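Local coordinates for protein CcbJ (Streptomyces caelestis, PDB 4HGZ) that probably transfers a methyl group from S-adenosyl-L-methionine to a nitrogen atom of its substrate, as a member of the SAM-dependent methyltransferase family, at residues Leu140-Met153 against Arg227-Ala240. Residues are numbered along the deposited sequence; the frame is centred on the assembly and turned at random.
With EDO (1,2-ethanediol), chain M.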
ATOM      1  N   LEU C 140      -5.287   3.298  30.291  1.00 40.24           N
ATOM      2  CA  LEU C 140      -5.329   4.747  30.299  1.00 35.38           C
ATOM      3  C   LEU C 140      -6.099   5.263  29.104  1.00 34.14           C
ATOM      4  O   LEU C 140      -6.782   6.277  29.205  1.00 42.81           O
ATOM      5  CB  LEU C 140      -3.916   5.324  30.275  1.00 37.59           C
ATOM      6  CG  LEU C 140      -3.850   6.846  30.188  1.00 37.88           C
ATOM      7  CD1 LEU C 140      -4.408   7.453  31.446  1.00 35.38           C
ATOM      8  CD2 LEU C 140      -2.401   7.285  29.958  1.00 40.09           C
ATOM      9  N   PHE C 141      -5.977   4.585  27.962  1.00 37.59           N
ATOM     10  CA  PHE C 141      -6.598   5.084  26.726  1.00 30.89           C
ATOM     11  C   PHE C 141      -8.076   4.733  26.646  1.00 34.44           C
ATOM     12  O   PHE C 141      -8.716   4.947  25.617  1.00 43.11           O
ATOM     13  CB  PHE C 141      -5.865   4.575  25.482  1.00 34.04           C
ATOM     14  CG  PHE C 141      -4.484   5.160  25.297  1.00 47.12           C
ATOM     15  CD1 PHE C 141      -4.074   6.270  26.022  1.00 46.98           C
ATOM     16  CD2 PHE C 141      -3.603   4.615  24.374  1.00 45.45           C
ATOM     17  CE1 PHE C 141      -2.794   6.813  25.839  1.00 50.00           C
ATOM     18  CE2 PHE C 141      -2.322   5.155  24.185  1.00 34.59           C
ATOM     19  CZ  PHE C 141      -1.919   6.254  24.913  1.00 35.78           C
ATOM     20  N   CYS C 142      -8.611   4.173  27.723  1.00 31.73           N
ATOM     21  CA  CYS C 142     -10.044   3.869  27.817  1.00 37.60           C
ATOM     22  C   CYS C 142     -10.825   5.121  28.178  1.00 36.04           C
ATOM     23  O   CYS C 142     -12.021   5.206  27.938  1.00 38.78           O
ATOM     24  CB  CYS C 142     -10.301   2.783  28.869  1.00 38.25           C
ATOM     25  SG  CYS C 142      -9.816   1.125  28.296  1.00 58.90           S
ATOM     26  N   LEU C 143     -10.131   6.089  28.768  1.00 39.70           N
ATOM     27  CA  LEU C 143     -10.707   7.388  29.046  1.00 36.12           C
ATOM     28  C   LEU C 143     -10.765   8.167  27.733  1.00 40.78           C
ATOM     29  O   LEU C 143      -9.743   8.397  27.088  1.00 44.00           O
ATOM     30  CB  LEU C 143      -9.851   8.101  30.081  1.00 39.04           C
ATOM     31  CG  LEU C 143      -9.794   7.308  31.391  1.00 48.85           C
ATOM     32  CD1 LEU C 143      -8.751   7.844  32.350  1.00 32.65           C
ATOM     33  CD2 LEU C 143     -11.163   7.309  32.032  1.00 23.94           C
ATOM     34  N   LEU C 144     -11.963   8.565  27.327  1.00 41.30           N
ATOM     35  CA  LEU C 144     -12.156   9.034  25.959  1.00 41.88           C
ATOM     36  C   LEU C 144     -11.843  10.509  25.712  1.00 40.46           C
ATOM     37  O   LEU C 144     -12.518  11.167  24.943  1.00 52.29           O
ATOM     38  CB  LEU C 144     -13.551   8.670  25.455  1.00 32.81           C
ATOM     39  CG  LEU C 144     -13.807   7.162  25.495  1.00 49.02           C
ATOM     40  CD1 LEU C 144     -15.149   6.793  24.857  1.00 37.03           C
ATOM     41  CD2 LEU C 144     -12.663   6.445  24.797  1.00 40.72           C
ATOM     42  N   GLY C 145     -10.790  11.014  26.335  1.00 44.66           N
ATOM     43  CA  GLY C 145     -10.315  12.346  26.011  1.00 34.98           C
ATOM     44  C   GLY C 145      -9.032  12.712  26.728  1.00 39.61           C
ATOM     45  O   GLY C 145      -8.700  12.166  27.784  1.00 42.41           O
ATOM     46  N   GLN C 146      -8.311  13.660  26.149  1.00 40.50           N
ATOM     47  CA  GLN C 146      -7.052  14.109  26.717  1.00 40.14           C
ATOM     48  C   GLN C 146      -7.199  14.656  28.147  1.00 37.77           C
ATOM     49  O   GLN C 146      -6.358  14.396  29.001  1.00 38.03           O
ATOM     50  CB  GLN C 146      -6.428  15.167  25.808  1.00 36.07           C
ATOM     51  CG  GLN C 146      -5.013  15.542  26.176  1.00 28.86           C
ATOM     52  CD  GLN C 146      -4.496  16.649  25.302  1.00 35.24           C
ATOM     53  OE1 GLN C 146      -4.912  17.801  25.423  1.00 42.25           O
ATOM     54  NE2 GLN C 146      -3.590  16.307  24.400  1.00 49.49           N
ATOM     55  N   ASP C 147      -8.255  15.421  28.408  1.00 38.05           N
ATOM     56  CA  ASP C 147      -8.423  16.020  29.735  1.00 42.21           C
ATOM     57  C   ASP C 147      -8.663  14.949  30.796  1.00 42.01           C
ATOM     58  O   ASP C 147      -8.073  14.998  31.882  1.00 44.16           O
ATOM     59  CB  ASP C 147      -9.558  17.039  29.756  1.00 40.18           C
ATOM     60  CG  ASP C 147      -9.287  18.247  28.875  1.00 71.62           C
ATOM     61  OD1 ASP C 147      -8.204  18.319  28.247  1.00 81.78           O
ATOM     62  OD2 ASP C 147     -10.174  19.132  28.811  1.00 87.92           O
ATOM     63  N   GLU C 148      -9.522  13.981  30.476  1.00 36.66           N
ATOM     64  CA  GLU C 148      -9.791  12.886  31.395  1.00 38.83           C
ATOM     65  C   GLU C 148      -8.500  12.141  31.697  1.00 41.24           C
ATOM     66  O   GLU C 148      -8.271  11.728  32.834  1.00 43.86           O
ATOM     67  CB  GLU C 148     -10.848  11.921  30.849  1.00 36.78           C
ATOM     68  CG  GLU C 148     -12.262  12.483  30.757  1.00 47.94           C
ATOM     69  CD  GLU C 148     -12.554  13.132  29.394  1.00 99.07           C
ATOM     70  OE1 GLU C 148     -11.741  13.960  28.905  1.00 82.42           O
ATOM     71  OE2 GLU C 148     -13.609  12.807  28.804  1.00 93.31           O
ATOM     72  N   GLN C 149      -7.649  11.986  30.681  1.00 38.68           N
ATOM     73  CA  GLN C 149      -6.405  11.232  30.849  1.00 37.92           C
ATOM     74  C   GLN C 149      -5.414  11.984  31.727  1.00 37.53           C
ATOM     75  O   GLN C 149      -4.828  11.422  32.654  1.00 39.64           O
ATOM     76  CB  GLN C 149      -5.799  10.856  29.494  1.00 30.34           C
ATOM     77  CG  GLN C 149      -6.643   9.812  28.765  1.00 37.66           C
ATOM     78  CD  GLN C 149      -6.235   9.591  27.323  1.00 43.15           C
ATOM     79  OE1 GLN C 149      -5.418  10.330  26.754  1.00 43.05           O
ATOM     80  NE2 GLN C 149      -6.810   8.568  26.716  1.00 41.25           N
ATOM     81  N   ILE C 150      -5.242  13.267  31.450  1.00 35.76           N
ATOM     82  CA  ILE C 150      -4.482  14.114  32.353  1.00 39.76           C
ATOM     83  C   ILE C 150      -5.002  13.998  33.800  1.00 41.21           C
ATOM     84  O   ILE C 150      -4.238  13.708  34.716  1.00 38.88           O
ATOM     85  CB  ILE C 150      -4.527  15.565  31.893  1.00 41.81           C
ATOM     86  CG1 ILE C 150      -3.863  15.687  30.523  1.00 29.95           C
ATOM     87  CG2 ILE C 150      -3.868  16.467  32.922  1.00 31.06           C
ATOM     88  CD1 ILE C 150      -3.817  17.102  29.997  1.00 31.54           C
ATOM     89  N   ASP C 151      -6.302  14.194  34.001  1.00 34.80           N
ATOM     90  CA  ASP C 151      -6.874  14.075  35.346  1.00 39.22           C
ATOM     91  C   ASP C 151      -6.481  12.750  35.971  1.00 41.52           C
ATOM     92  O   ASP C 151      -6.076  12.696  37.129  1.00 50.32           O
ATOM     93  CB  ASP C 151      -8.395  14.183  35.320  1.00 36.19           C
ATOM     94  CG  ASP C 151      -8.873  15.583  34.996  1.00 52.36           C
ATOM     95  OD1 ASP C 151      -8.023  16.493  34.927  1.00 58.89           O
ATOM     96  OD2 ASP C 151     -10.098  15.777  34.815  1.00 63.49           O
ATOM     97  N   CYS C 152      -6.604  11.674  35.201  1.00 37.71           N
ATOM     98  CA  CYS C 152      -6.281  10.365  35.720  1.00 36.27           C
ATOM     99  C   CYS C 152      -4.815  10.309  36.159  1.00 42.66           C
ATOM    100  O   CYS C 152      -4.497   9.874  37.276  1.00 40.90           O
ATOM    101  CB  CYS C 152      -6.566   9.293  34.683  1.00 34.86           C
ATOM    102  SG  CYS C 152      -6.116   7.640  35.229  1.00 48.32           S
ATOM    103  N   MET C 153      -3.922  10.766  35.289  1.00 35.35           N
ATOM    104  CA  MET C 153      -2.502  10.767  35.633  1.00 38.80           C
ATOM    105  C   MET C 153      -2.296  11.521  36.935  1.00 42.73           C
ATOM    106  O   MET C 153      -1.507  11.106  37.791  1.00 48.42           O
ATOM    107  CB  MET C 153      -1.660  11.381  34.504  1.00 40.51           C
ATOM    108  CG  MET C 153      -1.894  10.717  33.139  1.00 43.81           C
ATOM    109  SD  MET C 153      -0.887  11.391  31.805  1.00 48.23           S
ATOM    110  CE  MET C 153       0.563  10.377  32.009  1.00 45.97           C
ATOM    111  N   ARG C 227     -13.576   1.158  22.760  1.00 41.69           N
ATOM    112  CA  ARG C 227     -13.222   2.477  22.274  1.00 43.26           C
ATOM    113  C   ARG C 227     -11.970   2.924  22.989  1.00 42.71           C
ATOM    114  O   ARG C 227     -11.863   2.758  24.190  1.00 45.93           O
ATOM    115  CB  ARG C 227     -14.329   3.491  22.575  1.00 48.79           C
ATOM    116  CG  ARG C 227     -15.652   3.238  21.875  1.00 63.82           C
ATOM    117  CD  ARG C 227     -16.649   4.363  22.147  1.00 74.26           C
ATOM    118  NE  ARG C 227     -17.880   4.193  21.373  1.00 99.69           N
ATOM    119  CZ  ARG C 227     -18.159   4.843  20.243  1.00105.62           C
ATOM    120  NH1 ARG C 227     -17.302   5.727  19.744  1.00 97.00           N
ATOM    121  NH2 ARG C 227     -19.303   4.613  19.610  1.00 93.39           N
ATOM    122  N   LEU C 228     -11.025   3.488  22.244  1.00 43.76           N
ATOM    123  CA  LEU C 228      -9.824   4.065  22.831  1.00 42.96           C
ATOM    124  C   LEU C 228      -9.669   5.504  22.358  1.00 40.37           C
ATOM    125  O   LEU C 228     -10.107   5.854  21.268  1.00 40.10           O
ATOM    126  CB  LEU C 228      -8.578   3.275  22.401  1.00 35.91           C
ATOM    127  CG  LEU C 228      -8.571   1.773  22.666  1.00 45.06           C
ATOM    128  CD1 LEU C 228      -7.418   1.127  21.938  1.00 36.52           C
ATOM    129  CD2 LEU C 228      -8.511   1.466  24.158  1.00 47.07           C
ATOM    130  N   ARG C 229      -9.051   6.337  23.179  1.00 33.99           N
ATOM    131  CA  ARG C 229      -8.439   7.543  22.660  1.00 43.63           C
ATOM    132  C   ARG C 229      -6.974   7.421  22.966  1.00 37.97           C
ATOM    133  O   ARG C 229      -6.597   7.381  24.137  1.00 44.19           O
ATOM    134  CB  ARG C 229      -8.967   8.854  23.281  1.00 31.76           C
ATOM    135  CG  ARG C 229      -8.534  10.020  22.396  1.00 55.25           C
ATOM    136  CD  ARG C 229      -8.163  11.301  23.112  1.00 26.83           C
ATOM    137  NE  ARG C 229      -6.863  11.289  23.776  1.00 49.48           N
ATOM    138  CZ  ARG C 229      -5.888  12.164  23.536  1.00 42.90           C
ATOM    139  NH1 ARG C 229      -6.038  13.115  22.622  1.00 30.44           N
ATOM    140  NH2 ARG C 229      -4.756  12.086  24.218  1.00 46.66           N
ATOM    141  N   TYR C 230      -6.142   7.361  21.928  1.00 34.19           N
ATOM    142  CA  TYR C 230      -4.712   7.173  22.168  1.00 40.04           C
ATOM    143  C   TYR C 230      -3.977   8.500  22.204  1.00 44.56           C
ATOM    144  O   TYR C 230      -4.506   9.530  21.785  1.00 39.39           O
ATOM    145  CB  TYR C 230      -4.089   6.244  21.123  1.00 38.87           C
ATOM    146  CG  TYR C 230      -4.282   6.695  19.699  1.00 32.23           C
ATOM    147  CD1 TYR C 230      -3.456   7.656  19.135  1.00 28.25           C
ATOM    148  CD2 TYR C 230      -5.289   6.160  18.915  1.00 28.21           C
ATOM    149  CE1 TYR C 230      -3.633   8.075  17.829  1.00 24.75           C
ATOM    150  CE2 TYR C 230      -5.475   6.576  17.603  1.00 34.20           C
ATOM    151  CZ  TYR C 230      -4.643   7.533  17.072  1.00 29.29           C
ATOM    152  OH  TYR C 230      -4.819   7.935  15.778  1.00 35.17           O
ATOM    153  N   ALA C 231      -2.759   8.478  22.725  1.00 40.41           N
ATOM    154  CA  ALA C 231      -1.914   9.658  22.682  1.00 33.09           C
ATOM    155  C   ALA C 231      -0.589   9.291  22.040  1.00 33.97           C
ATOM    156  O   ALA C 231      -0.131   8.150  22.134  1.00 42.27           O
ATOM    157  CB  ALA C 231      -1.680  10.181  24.063  1.00 26.92           C
ATOM    158  N   TYR C 232       0.035  10.255  21.385  1.00 32.99           N
ATOM    159  CA  TYR C 232       1.374  10.041  20.916  1.00 37.33           C
ATOM    160  C   TYR C 232       2.323  10.246  22.086  1.00 39.08           C
ATOM    161  O   TYR C 232       2.042  11.044  22.980  1.00 44.58           O
ATOM    162  CB  TYR C 232       1.689  11.011  19.807  1.00 32.86           C
ATOM    163  CG  TYR C 232       1.048  10.663  18.493  1.00 36.80           C
ATOM    164  CD1 TYR C 232       1.708   9.861  17.566  1.00 35.62           C
ATOM    165  CD2 TYR C 232      -0.201  11.153  18.161  1.00 32.60           C
ATOM    166  CE1 TYR C 232       1.138   9.558  16.359  1.00 31.70           C
ATOM    167  CE2 TYR C 232      -0.774  10.860  16.952  1.00 36.33           C
ATOM    168  CZ  TYR C 232      -0.100  10.069  16.060  1.00 41.89           C
ATOM    169  OH  TYR C 232      -0.675   9.776  14.866  1.00 36.88           O
ATOM    170  N   PRO C 233       3.444   9.516  22.094  1.00 42.99           N
ATOM    171  CA  PRO C 233       4.441   9.615  23.160  1.00 39.80           C
ATOM    172  C   PRO C 233       4.752  11.053  23.596  1.00 41.74           C
ATOM    173  O   PRO C 233       4.759  11.344  24.790  1.00 45.24           O
ATOM    174  CB  PRO C 233       5.671   8.969  22.523  1.00 34.94           C
ATOM    175  CG  PRO C 233       5.073   7.875  21.691  1.00 31.85           C
ATOM    176  CD  PRO C 233       3.795   8.470  21.112  1.00 34.49           C
ATOM    177  N   ALA C 234       5.008  11.950  22.651  1.00 33.90           N
ATOM    178  CA  ALA C 234       5.371  13.316  23.027  1.00 30.51           C
ATOM    179  C   ALA C 234       4.193  14.078  23.626  1.00 35.79           C
ATOM    180  O   ALA C 234       4.375  14.890  24.534  1.00 46.27           O
ATOM    181  CB  ALA C 234       5.977  14.078  21.844  1.00 21.97           C
ATOM    182  N   GLU C 235       2.994  13.823  23.109  1.00 37.31           N
ATOM    183  CA  GLU C 235       1.774  14.385  23.677  1.00 34.21           C
ATOM    184  C   GLU C 235       1.619  13.824  25.085  1.00 40.97           C
ATOM    185  O   GLU C 235       1.410  14.562  26.045  1.00 38.90           O
ATOM    186  CB  GLU C 235       0.560  14.003  22.825  1.00 33.24           C
ATOM    187  CG  GLU C 235      -0.787  14.451  23.377  1.00 32.84           C
ATOM    188  CD  GLU C 235      -1.978  13.711  22.757  1.00 43.37           C
ATOM    189  OE1 GLU C 235      -1.776  12.868  21.852  1.00 47.33           O
ATOM    190  OE2 GLU C 235      -3.127  13.976  23.182  1.00 44.94           O
ATOM    191  N   LEU C 236       1.747  12.504  25.199  1.00 36.44           N
ATOM    192  CA  LEU C 236       1.596  11.828  26.479  1.00 38.78           C
ATOM    193  C   LEU C 236       2.538  12.399  27.537  1.00 45.61           C
ATOM    194  O   LEU C 236       2.122  12.694  28.665  1.00 46.58           O
ATOM    195  CB  LEU C 236       1.839  10.337  26.313  1.00 30.18           C
ATOM    196  CG  LEU C 236       1.494   9.470  27.517  1.00 40.13           C
ATOM    197  CD1 LEU C 236       0.020   9.632  27.878  1.00 34.54           C
ATOM    198  CD2 LEU C 236       1.833   8.016  27.189  1.00 29.70           C
ATOM    199  N   ASP C 237       3.803  12.565  27.165  1.00 39.14           N
ATOM    200  CA  ASP C 237       4.804  13.115  28.078  1.00 41.22           C
ATOM    201  C   ASP C 237       4.444  14.532  28.534  1.00 43.77           C
ATOM    202  O   ASP C 237       4.739  14.930  29.667  1.00 45.77           O
ATOM    203  CB  ASP C 237       6.190  13.114  27.421  1.00 29.20           C
ATOM    204  CG  ASP C 237       6.749  11.707  27.224  1.00 52.35           C
ATOM    205  OD1 ASP C 237       6.181  10.725  27.774  1.00 49.13           O
ATOM    206  OD2 ASP C 237       7.768  11.586  26.512  1.00 57.79           O
ATOM    207  N   LEU C 238       3.809  15.297  27.652  1.00 34.81           N
ATOM    208  CA  LEU C 238       3.433  16.656  28.006  1.00 38.45           C
ATOM    209  C   LEU C 238       2.234  16.610  28.960  1.00 40.13           C
ATOM    210  O   LEU C 238       2.156  17.372  29.928  1.00 41.68           O
ATOM    211  CB  LEU C 238       3.128  17.476  26.750  1.00 31.45           C
ATOM    212  CG  LEU C 238       2.768  18.935  27.004  1.00 47.76           C
ATOM    213  CD1 LEU C 238       3.846  19.572  27.862  1.00 34.58           C
ATOM    214  CD2 LEU C 238       2.571  19.690  25.703  1.00 39.23           C
ATOM    215  N   MET C 239       1.314  15.691  28.695  1.00 35.06           N
ATOM    216  CA  MET C 239       0.201  15.456  29.590  1.00 40.65           C
ATOM    217  C   MET C 239       0.731  15.129  30.981  1.00 47.20           C
ATOM    218  O   MET C 239       0.300  15.716  31.977  1.00 48.13           O
ATOM    219  CB  MET C 239      -0.661  14.318  29.067  1.00 33.94           C
ATOM    220  CG  MET C 239      -1.358  14.658  27.784  1.00 38.85           C
ATOM    221  SD  MET C 239      -1.890  13.213  26.852  1.00 45.16           S
ATOM    222  CE  MET C 239      -2.978  12.409  28.032  1.00 26.96           C
ATOM    223  N   ALA C 240       1.683  14.202  31.042  1.00 44.03           N
ATOM    224  CA  ALA C 240       2.302  13.845  32.308  1.00 40.51           C
ATOM    225  C   ALA C 240       2.865  15.082  33.016  1.00 44.78           C
ATOM    226  O   ALA C 240       2.660  15.262  34.216  1.00 41.44           O
ATOM    227  CB  ALA C 240       3.388  12.812  32.093  1.00 35.10           C
TER
HETATM  228  C1  EDO M 302      -9.828  16.619  24.542  1.00 81.69           C
HETATM  229  O1  EDO M 302     -10.204  16.766  25.918  1.00 60.04           O
HETATM  230  C2  EDO M 302     -10.179  15.213  24.061  1.00 67.69           C
HETATM  231  O2  EDO M 302      -9.540  14.979  22.803  1.00 48.32           O
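Arg229 and Gln149 grip each other at both ends of the arginine. The amide NE2 of Gln149 gives a hydrogen bond to the backbone O of Arg229 (2.8 Å), which lies in the amide plane, while its OE1 takes one from Arg229 NH2 (3.2 Å) and a weak one from NE; amide and guanidinium are turned 64° apart. The arginine chain, bent about CG-CD (chi3 75°), carries the guanidinium across the first turn of helix 146-153, where Gln146 CB covers one of its faces. In the guanidinium plane, at its edge, sits Glu235 OE2, 2.7 Å from Arg229 NH2 in a salt bridge. The same oxygen accepts from Gln146 NE2 (2.7 Å) on its anti side, slightly out of the carboxylate plane, and its negative charge is probably balanced by the arginine; NE2 also bonds Ala234 O of the second subunit. Phe141 lies under the chain leaving the strand: Tyr230 CA stands over the ring centre in a CH-pi contact, 3.6 Å from the centroid, while Leu236 CD1 lies at the ring edge. Backbone O of Phe141 accepts from Arg229 N (2.8 Å). Farther along, Met239 enters as a knob among Gln146, Gln149, Ile150 and Met153, its bent chain bringing CE against Gln149 CB (3.5 Å). The axes of segments 146-153 and 233-240 cross at -52° and come within 9.8 Å. Helix 146-159 thus packs where the antiparallel sheet, ending in strand 221-229, returns through helix 233-242 to the mixed sheet. Phe141 and Met153 rest on strand 164-171, Leu236 on strand 265-272, and the second subunit packs its Leu238 on Gln146, Ile150 and Met239.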